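Long-range contact in geranyltranstransferase (Thermotoga neapolitana, PDB 4WK5), which probably acts as a magnesium-dependent prenyltransferase of the FPP/GGPP synthase family, joining isoprenoid diphosphates in isoprene biosynthesis: residues Phe149-Asp163 / Met181-Cys193. Residues are numbered along the deposited sequence; the frame is centred on the assembly and turned at random.
Sequences FSETAYKLLLGEAMD and MYSFKTGALFAFC
Phe149-Asp163 and Met181-Cys193 form a close antiparallel helix-helix contact in the all-alpha bundle of the isoprenoid synthase fold, joining helices 143-166 and 175-201, with segment axes 6.7 Å apart at an angle of 148°. The CA atoms come nearest between Gly159 and Lys185; Gly159 CA lies 3.7 Å from Lys185 N, with no CB to hold the Phe184-Lys185 backbone off. Beside it Phe184 enters as a knob among Lys155, Leu158, Gly159 and Met162. Its ring takes Lys155 CD over one face and Leu158 CB at its edge, while Met162 completes a Met-aromatic contact obliquely; Phe40 of the second subunit also meets the ring. At the pi-type turn 183-187, the carbonyl O of the preceding Tyr182 accepts from both Thr186 N and Gly187 N. Leu156 presses CD2 onto the carbonyls of that turn and packs CD1 against Leu189 CB at 3.7 Å, with Phe88 and Val85 of helix 75-96 lying against these two leucines. At the far end the edge of Phe149 meets the face of Phe192 in a T-shaped pair, centroids 5.3 Å apart and planes at 62°. Phe192 reaches there because CG stands anti to the backbone N (chi1 -179°); cut back to an alanine, this position would probably leave the Phe149 edge without its aromatic face and open a gap beside Thr152. Lys185 runs alongside Glu160 toward its carboxylate and that of Asp163 in a salt-bridge network, although Lys185 NZ and Glu160 OE1 stand too close in the model for either place to be certain. Two waters bridge the helices: one donates to the backbone carbonyls Leu156 O and Lys185 O, the other to Ala188 O and, at 2.8 Å, to the hydroxyl Thr152 OG1, which also hydrogen-bonds Glu148 O.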
ATOM      1  N   PHE A 149       7.864  -7.936  -5.182  1.00 15.31           N
ATOM      2  CA  PHE A 149       6.530  -7.738  -4.639  1.00 14.31           C
ATOM      3  C   PHE A 149       5.997  -6.330  -4.910  1.00 17.68           C
ATOM      4  O   PHE A 149       4.839  -6.160  -5.311  1.00 16.58           O
ATOM      5  CB  PHE A 149       6.509  -8.012  -3.129  1.00 16.56           C
ATOM      6  CG  PHE A 149       5.126  -7.972  -2.543  1.00 18.85           C
ATOM      7  CD1 PHE A 149       4.238  -9.016  -2.779  1.00 19.97           C
ATOM      8  CD2 PHE A 149       4.702  -6.892  -1.777  1.00 19.37           C
ATOM      9  CE1 PHE A 149       2.953  -9.001  -2.248  1.00 20.51           C
ATOM     10  CE2 PHE A 149       3.415  -6.874  -1.233  1.00 16.33           C
ATOM     11  CZ  PHE A 149       2.538  -7.941  -1.473  1.00 18.02           C
ATOM     12  N   SER A 150       6.849  -5.320  -4.721  1.00 16.94           N
ATOM     13  CA  SER A 150       6.401  -3.946  -4.904  1.00 16.30           C
ATOM     14  C   SER A 150       6.058  -3.677  -6.373  1.00 17.10           C
ATOM     15  O   SER A 150       5.085  -2.991  -6.673  1.00 16.48           O
ATOM     16  CB  SER A 150       7.482  -2.970  -4.409  1.00 17.58           C
ATOM     17  OG  SER A 150       7.666  -3.096  -3.004  1.00 22.39           O
ATOM     18  N   GLU A 151       6.865  -4.214  -7.284  1.00 18.45           N
ATOM     19  CA  GLU A 151       6.592  -4.086  -8.719  1.00 16.59           C
ATOM     20  C   GLU A 151       5.280  -4.781  -9.084  1.00 18.28           C
ATOM     21  O   GLU A 151       4.483  -4.256  -9.864  1.00 18.94           O
ATOM     22  CB  GLU A 151       7.750  -4.657  -9.540  1.00 23.21           C
ATOM     23  CG  GLU A 151       9.030  -3.836  -9.431  1.00 38.79           C
ATOM     24  CD  GLU A 151      10.225  -4.500 -10.091  1.00 57.86           C
ATOM     25  OE1 GLU A 151      10.057  -5.578 -10.704  1.00 64.30           O
ATOM     26  OE2 GLU A 151      11.338  -3.942  -9.988  1.00 63.25           O
ATOM     27  N   THR A 152       5.039  -5.946  -8.483  1.00 16.93           N
ATOM     28  CA  THR A 152       3.805  -6.698  -8.718  1.00 14.16           C
ATOM     29  C   THR A 152       2.598  -5.901  -8.256  1.00 15.53           C
ATOM     30  O   THR A 152       1.583  -5.853  -8.937  1.00 15.80           O
ATOM     31  CB  THR A 152       3.853  -8.065  -8.013  1.00 19.01           C
ATOM     32  OG1 THR A 152       4.907  -8.836  -8.607  1.00 19.62           O
ATOM     33  CG2 THR A 152       2.532  -8.836  -8.165  1.00 20.74           C
ATOM     34  N   ALA A 153       2.717  -5.282  -7.082  1.00 14.07           N
ATOM     35  CA  ALA A 153       1.622  -4.506  -6.520  1.00 13.48           C
ATOM     36  C   ALA A 153       1.222  -3.370  -7.443  1.00 15.34           C
ATOM     37  O   ALA A 153       0.043  -3.130  -7.681  1.00 15.03           O
ATOM     38  CB  ALA A 153       2.030  -3.944  -5.139  1.00 14.33           C
ATOM     39  N   TYR A 154       2.220  -2.647  -7.949  1.00 15.03           N
ATOM     40  CA  TYR A 154       1.920  -1.525  -8.818  1.00 20.39           C
ATOM     41  C   TYR A 154       1.295  -1.997 -10.140  1.00 18.37           C
ATOM     42  O   TYR A 154       0.362  -1.374 -10.629  1.00 15.31           O
ATOM     43  CB  TYR A 154       3.177  -0.703  -9.077  1.00 16.70           C
ATOM     44  CG  TYR A 154       2.865   0.593  -9.778  1.00 16.63           C
ATOM     45  CD1 TYR A 154       2.104   1.580  -9.144  1.00 17.71           C
ATOM     46  CD2 TYR A 154       3.293   0.824 -11.077  1.00 20.42           C
ATOM     47  CE1 TYR A 154       1.796   2.777  -9.790  1.00 22.08           C
ATOM     48  CE2 TYR A 154       2.998   2.018 -11.724  1.00 21.15           C
ATOM     49  CZ  TYR A 154       2.246   2.983 -11.075  1.00 22.11           C
ATOM     50  OH  TYR A 154       1.955   4.169 -11.719  1.00 21.52           O
ATOM     51  N   LYS A 155       1.809  -3.085 -10.708  1.00 17.44           N
ATOM     52  CA  LYS A 155       1.185  -3.683 -11.899  1.00 15.15           C
ATOM     53  C   LYS A 155      -0.283  -4.057 -11.672  1.00 19.23           C
ATOM     54  O   LYS A 155      -1.152  -3.795 -12.512  1.00 18.39           O
ATOM     55  CB  LYS A 155       1.966  -4.925 -12.344  1.00 18.45           C
ATOM     56  CG  LYS A 155       3.156  -4.603 -13.229  1.00 31.93           C
ATOM     57  CD  LYS A 155       3.693  -5.865 -13.907  1.00 39.60           C
ATOM     58  CE  LYS A 155       4.906  -5.556 -14.777  1.00 53.97           C
ATOM     59  NZ  LYS A 155       5.614  -6.793 -15.218  1.00 53.32           N
ATOM     60  N   LEU A 156      -0.566  -4.669 -10.528  1.00 15.11           N
ATOM     61  CA  LEU A 156      -1.930  -5.044 -10.191  1.00 15.96           C
ATOM     62  C   LEU A 156      -2.855  -3.821 -10.120  1.00 16.19           C
ATOM     63  O   LEU A 156      -3.993  -3.859 -10.609  1.00 16.38           O
ATOM     64  CB  LEU A 156      -1.928  -5.828  -8.864  1.00 15.78           C
ATOM     65  CG  LEU A 156      -1.286  -7.224  -8.992  1.00 23.24           C
ATOM     66  CD1 LEU A 156      -0.910  -7.778  -7.613  1.00 24.72           C
ATOM     67  CD2 LEU A 156      -2.193  -8.223  -9.743  1.00 32.24           C
ATOM     68  N   LEU A 157      -2.337  -2.718  -9.579  1.00 15.71           N
ATOM     69  CA  LEU A 157      -3.113  -1.489  -9.470  1.00 15.57           C
ATOM     70  C   LEU A 157      -3.391  -0.936 -10.877  1.00 16.15           C
ATOM     71  O   LEU A 157      -4.513  -0.532 -11.170  1.00 14.44           O
ATOM     72  CB  LEU A 157      -2.368  -0.474  -8.614  1.00 14.36           C
ATOM     73  CG  LEU A 157      -3.043   0.877  -8.284  1.00 14.94           C
ATOM     74  CD1 LEU A 157      -2.857   1.906  -9.407  1.00 17.12           C
ATOM     75  CD2 LEU A 157      -4.501   0.690  -7.949  1.00 17.41           C
ATOM     76  N   LEU A 158      -2.366  -0.921 -11.733  1.00 15.95           N
ATOM     77  CA  LEU A 158      -2.555  -0.436 -13.103  1.00 16.39           C
ATOM     78  C   LEU A 158      -3.581  -1.304 -13.817  1.00 14.25           C
ATOM     79  O   LEU A 158      -4.406  -0.800 -14.575  1.00 16.64           O
ATOM     80  CB  LEU A 158      -1.238  -0.424 -13.883  1.00 17.34           C
ATOM     81  CG  LEU A 158      -0.181   0.580 -13.411  1.00 20.90           C
ATOM     82  CD1 LEU A 158       1.100   0.350 -14.191  1.00 23.88           C
ATOM     83  CD2 LEU A 158      -0.667   2.013 -13.597  1.00 24.31           C
ATOM     84  N   GLY A 159      -3.531  -2.607 -13.558  1.00 14.97           N
ATOM     85  CA  GLY A 159      -4.501  -3.520 -14.140  1.00 16.42           C
ATOM     86  C   GLY A 159      -5.920  -3.168 -13.710  1.00 16.51           C
ATOM     87  O   GLY A 159      -6.854  -3.197 -14.516  1.00 15.58           O
ATOM     88  N   GLU A 160      -6.096  -2.871 -12.420  1.00 16.26           N
ATOM     89  CA  GLU A 160      -7.418  -2.508 -11.929  1.00 19.36           C
ATOM     90  C   GLU A 160      -7.852  -1.176 -12.534  1.00 15.34           C
ATOM     91  O   GLU A 160      -9.018  -1.024 -12.924  1.00 17.32           O
ATOM     92  CB  GLU A 160      -7.436  -2.448 -10.394  1.00 18.78           C
ATOM     93  CG  GLU A 160      -8.787  -2.004  -9.796  1.00 28.36           C
ATOM     94  CD  GLU A 160      -9.967  -2.885 -10.222  1.00 35.17           C
ATOM     95  OE1 GLU A 160      -9.763  -4.084 -10.519  1.00 32.16           O
ATOM     96  OE2 GLU A 160     -11.107  -2.370 -10.263  1.00 34.13           O
ATOM     97  N   ALA A 161      -6.917  -0.230 -12.652  1.00 15.73           N
ATOM     98  CA  ALA A 161      -7.212   1.046 -13.304  1.00 16.18           C
ATOM     99  C   ALA A 161      -7.679   0.823 -14.747  1.00 19.09           C
ATOM    100  O   ALA A 161      -8.687   1.388 -15.166  1.00 18.73           O
ATOM    101  CB  ALA A 161      -5.989   1.975 -13.267  1.00 17.84           C
ATOM    102  N   MET A 162      -6.973  -0.018 -15.497  1.00 15.27           N
ATOM    103  CA  MET A 162      -7.411  -0.335 -16.869  1.00 15.01           C
ATOM    104  C   MET A 162      -8.845  -0.889 -16.891  1.00 18.29           C
ATOM    105  O   MET A 162      -9.674  -0.466 -17.698  1.00 21.31           O
ATOM    106  CB  MET A 162      -6.459  -1.345 -17.510  1.00 15.76           C
ATOM    107  CG  MET A 162      -5.058  -0.814 -17.785  1.00 21.95           C
ATOM    108  SD  MET A 162      -3.960  -2.178 -18.207  1.00 20.67           S
ATOM    109  CE  MET A 162      -2.398  -1.307 -18.405  1.00 22.98           C
ATOM    110  N   ASP A 163      -9.133  -1.826 -15.989  1.00 19.37           N
ATOM    111  CA  ASP A 163     -10.454  -2.463 -15.942  1.00 19.97           C
ATOM    112  C   ASP A 163     -11.548  -1.403 -15.731  1.00 21.07           C
ATOM    113  O   ASP A 163     -12.541  -1.357 -16.464  1.00 22.86           O
ATOM    114  CB  ASP A 163     -10.468  -3.528 -14.835  1.00 20.38           C
ATOM    115  CG  ASP A 163     -11.470  -4.654 -15.090  1.00 28.73           C
ATOM    116  OD1 ASP A 163     -11.976  -4.810 -16.227  1.00 27.65           O
ATOM    117  OD2 ASP A 163     -11.723  -5.411 -14.131  1.00 29.88           O
ATOM    118  N   MET A 181      -4.625  -5.969 -19.848  1.00 22.63           N
ATOM    119  CA  MET A 181      -5.308  -5.705 -18.599  1.00 19.02           C
ATOM    120  C   MET A 181      -5.429  -6.979 -17.749  1.00 18.93           C
ATOM    121  O   MET A 181      -5.244  -6.941 -16.529  1.00 18.44           O
ATOM    122  CB  MET A 181      -6.682  -5.086 -18.877  1.00 22.42           C
ATOM    123  CG  MET A 181      -7.484  -4.748 -17.627  1.00 22.67           C
ATOM    124  SD  MET A 181      -8.536  -6.118 -17.116  1.00 24.61           S
ATOM    125  CE  MET A 181      -9.725  -6.087 -18.474  1.00 24.39           C
ATOM    126  N   TYR A 182      -5.736  -8.109 -18.385  1.00 19.03           N
ATOM    127  CA  TYR A 182      -5.803  -9.383 -17.657  1.00 18.29           C
ATOM    128  C   TYR A 182      -4.439  -9.716 -17.081  1.00 16.85           C
ATOM    129  O   TYR A 182      -4.316 -10.176 -15.955  1.00 19.59           O
ATOM    130  CB  TYR A 182      -6.263 -10.527 -18.569  1.00 18.65           C
ATOM    131  CG  TYR A 182      -7.766 -10.617 -18.739  1.00 22.56           C
ATOM    132  CD1 TYR A 182      -8.538  -9.475 -18.911  1.00 24.60           C
ATOM    133  CD2 TYR A 182      -8.406 -11.854 -18.758  1.00 22.87           C
ATOM    134  CE1 TYR A 182      -9.912  -9.559 -19.063  1.00 24.36           C
ATOM    135  CE2 TYR A 182      -9.768 -11.945 -18.914  1.00 26.06           C
ATOM    136  CZ  TYR A 182     -10.516 -10.799 -19.066  1.00 28.73           C
ATOM    137  OH  TYR A 182     -11.880 -10.889 -19.223  1.00 26.28           O
ATOM    138  N   SER A 183      -3.416  -9.507 -17.892  1.00 19.15           N
ATOM    139  CA  SER A 183      -2.050  -9.800 -17.481  1.00 18.36           C
ATOM    140  C   SER A 183      -1.653  -8.997 -16.256  1.00 19.94           C
ATOM    141  O   SER A 183      -1.031  -9.521 -15.335  1.00 21.55           O
ATOM    142  CB  SER A 183      -1.081  -9.506 -18.622  1.00 24.96           C
ATOM    143  OG  SER A 183       0.256  -9.594 -18.176  1.00 34.50           O
ATOM    144  N   PHE A 184      -2.020  -7.721 -16.246  1.00 18.15           N
ATOM    145  CA  PHE A 184      -1.686  -6.856 -15.119  1.00 19.71           C
ATOM    146  C   PHE A 184      -2.578  -7.105 -13.903  1.00 18.02           C
ATOM    147  O   PHE A 184      -2.098  -7.193 -12.762  1.00 18.52           O
ATOM    148  CB  PHE A 184      -1.802  -5.380 -15.510  1.00 18.49           C
ATOM    149  CG  PHE A 184      -0.581  -4.820 -16.204  1.00 21.80           C
ATOM    150  CD1 PHE A 184       0.295  -5.640 -16.892  1.00 35.43           C
ATOM    151  CD2 PHE A 184      -0.309  -3.467 -16.123  1.00 22.24           C
ATOM    152  CE1 PHE A 184       1.416  -5.109 -17.525  1.00 40.40           C
ATOM    153  CE2 PHE A 184       0.818  -2.926 -16.753  1.00 26.44           C
ATOM    154  CZ  PHE A 184       1.674  -3.750 -17.451  1.00 33.85           C
ATOM    155  N   LYS A 185      -3.883  -7.209 -14.133  1.00 15.56           N
ATOM    156  CA  LYS A 185      -4.836  -7.242 -13.023  1.00 17.91           C
ATOM    157  C   LYS A 185      -4.861  -8.570 -12.267  1.00 19.47           C
ATOM    158  O   LYS A 185      -5.112  -8.602 -11.049  1.00 20.95           O
ATOM    159  CB  LYS A 185      -6.238  -6.917 -13.551  1.00 23.03           C
ATOM    160  CG  LYS A 185      -7.356  -6.945 -12.521  1.00 34.82           C
ATOM    161  CD  LYS A 185      -8.702  -7.046 -13.242  1.00 41.26           C
ATOM    162  CE  LYS A 185      -9.844  -7.341 -12.284  1.00 56.28           C
ATOM    163  NZ  LYS A 185     -10.015  -6.271 -11.272  1.00 59.49           N
ATOM    164  N   THR A 186      -4.608  -9.660 -12.988  1.00 18.49           N
ATOM    165  CA  THR A 186      -4.694 -11.002 -12.422  1.00 16.86           C
ATOM    166  C   THR A 186      -3.395 -11.791 -12.622  1.00 22.77           C
ATOM    167  O   THR A 186      -2.901 -12.456 -11.701  1.00 20.12           O
ATOM    168  CB  THR A 186      -5.865 -11.786 -13.053  1.00 21.38           C
ATOM    169  OG1 THR A 186      -7.069 -11.031 -12.865  1.00 21.17           O
ATOM    170  CG2 THR A 186      -6.017 -13.167 -12.403  1.00 23.29           C
ATOM    171  N   GLY A 187      -2.834 -11.700 -13.821  1.00 19.19           N
ATOM    172  CA  GLY A 187      -1.603 -12.409 -14.141  1.00 17.65           C
ATOM    173  C   GLY A 187      -0.434 -12.077 -13.227  1.00 19.54           C
ATOM    174  O   GLY A 187       0.304 -12.974 -12.802  1.00 20.12           O
ATOM    175  N   ALA A 188      -0.258 -10.794 -12.919  1.00 17.75           N
ATOM    176  CA  ALA A 188       0.943 -10.378 -12.195  1.00 19.73           C
ATOM    177  C   ALA A 188       1.034 -11.041 -10.812  1.00 17.19           C
ATOM    178  O   ALA A 188       2.124 -11.450 -10.389  1.00 17.41           O
ATOM    179  CB  ALA A 188       0.996  -8.836 -12.067  1.00 20.09           C
ATOM    180  N   LEU A 189      -0.091 -11.171 -10.110  1.00 18.09           N
ATOM    181  CA  LEU A 189      -0.021 -11.732  -8.765  1.00 17.65           C
ATOM    182  C   LEU A 189       0.211 -13.243  -8.837  1.00 17.71           C
ATOM    183  O   LEU A 189       0.920 -13.804  -7.998  1.00 18.64           O
ATOM    184  CB  LEU A 189      -1.281 -11.425  -7.949  1.00 19.27           C
ATOM    185  CG  LEU A 189      -1.233 -11.779  -6.453  1.00 19.79           C
ATOM    186  CD1 LEU A 189      -0.006 -11.181  -5.767  1.00 20.13           C
ATOM    187  CD2 LEU A 189      -2.511 -11.242  -5.790  1.00 19.30           C
ATOM    188  N   PHE A 190      -0.364 -13.909  -9.834  1.00 17.36           N
ATOM    189  CA  PHE A 190      -0.069 -15.339  -9.995  1.00 19.77           C
ATOM    190  C   PHE A 190       1.378 -15.550 -10.415  1.00 20.82           C
ATOM    191  O   PHE A 190       2.012 -16.505  -9.988  1.00 19.66           O
ATOM    192  CB  PHE A 190      -1.027 -15.991 -11.000  1.00 18.55           C
ATOM    193  CG  PHE A 190      -2.366 -16.357 -10.401  1.00 22.79           C
ATOM    194  CD1 PHE A 190      -2.483 -17.442  -9.535  1.00 24.55           C
ATOM    195  CD2 PHE A 190      -3.501 -15.615 -10.701  1.00 19.46           C
ATOM    196  CE1 PHE A 190      -3.720 -17.777  -8.976  1.00 24.98           C
ATOM    197  CE2 PHE A 190      -4.730 -15.935 -10.155  1.00 22.37           C
ATOM    198  CZ  PHE A 190      -4.845 -17.026  -9.290  1.00 23.44           C
ATOM    199  N   ALA A 191       1.920 -14.657 -11.240  1.00 18.52           N
ATOM    200  CA  ALA A 191       3.323 -14.784 -11.622  1.00 20.23           C
ATOM    201  C   ALA A 191       4.211 -14.695 -10.377  1.00 20.13           C
ATOM    202  O   ALA A 191       5.224 -15.404 -10.254  1.00 20.14           O
ATOM    203  CB  ALA A 191       3.699 -13.707 -12.633  1.00 22.43           C
ATOM    204  N   PHE A 192       3.828 -13.817  -9.451  1.00 18.04           N
ATOM    205  CA  PHE A 192       4.585 -13.659  -8.220  1.00 16.81           C
ATOM    206  C   PHE A 192       4.485 -14.919  -7.363  1.00 19.58           C
ATOM    207  O   PHE A 192       5.460 -15.292  -6.701  1.00 21.10           O
ATOM    208  CB  PHE A 192       4.108 -12.430  -7.432  1.00 17.21           C
ATOM    209  CG  PHE A 192       4.877 -12.195  -6.164  1.00 17.18           C
ATOM    210  CD1 PHE A 192       6.112 -11.558  -6.192  1.00 17.19           C
ATOM    211  CD2 PHE A 192       4.371 -12.621  -4.938  1.00 17.87           C
ATOM    212  CE1 PHE A 192       6.826 -11.344  -5.010  1.00 20.10           C
ATOM    213  CE2 PHE A 192       5.078 -12.408  -3.762  1.00 20.38           C
ATOM    214  CZ  PHE A 192       6.302 -11.770  -3.799  1.00 20.40           C
ATOM    215  N   CYS A 193       3.333 -15.587  -7.387  1.00 18.33           N
ATOM    216  CA  CYS A 193       3.176 -16.836  -6.628  1.00 17.67           C
ATOM    217  C   CYS A 193       4.165 -17.900  -7.087  1.00 20.80           C
ATOM    218  O   CYS A 193       4.608 -18.701  -6.280  1.00 21.00           O
ATOM    219  CB  CYS A 193       1.757 -17.394  -6.736  1.00 21.29           C
ATOM    220  SG  CYS A 193       0.523 -16.382  -5.915  1.00 22.60           S
TER
HETATM  221  O   HOH W   1       4.687 -10.397 -10.912  1.00 26.34           O
HETATM  222  O   HOH W   2      -5.447  -6.144  -9.752  1.00 66.99           O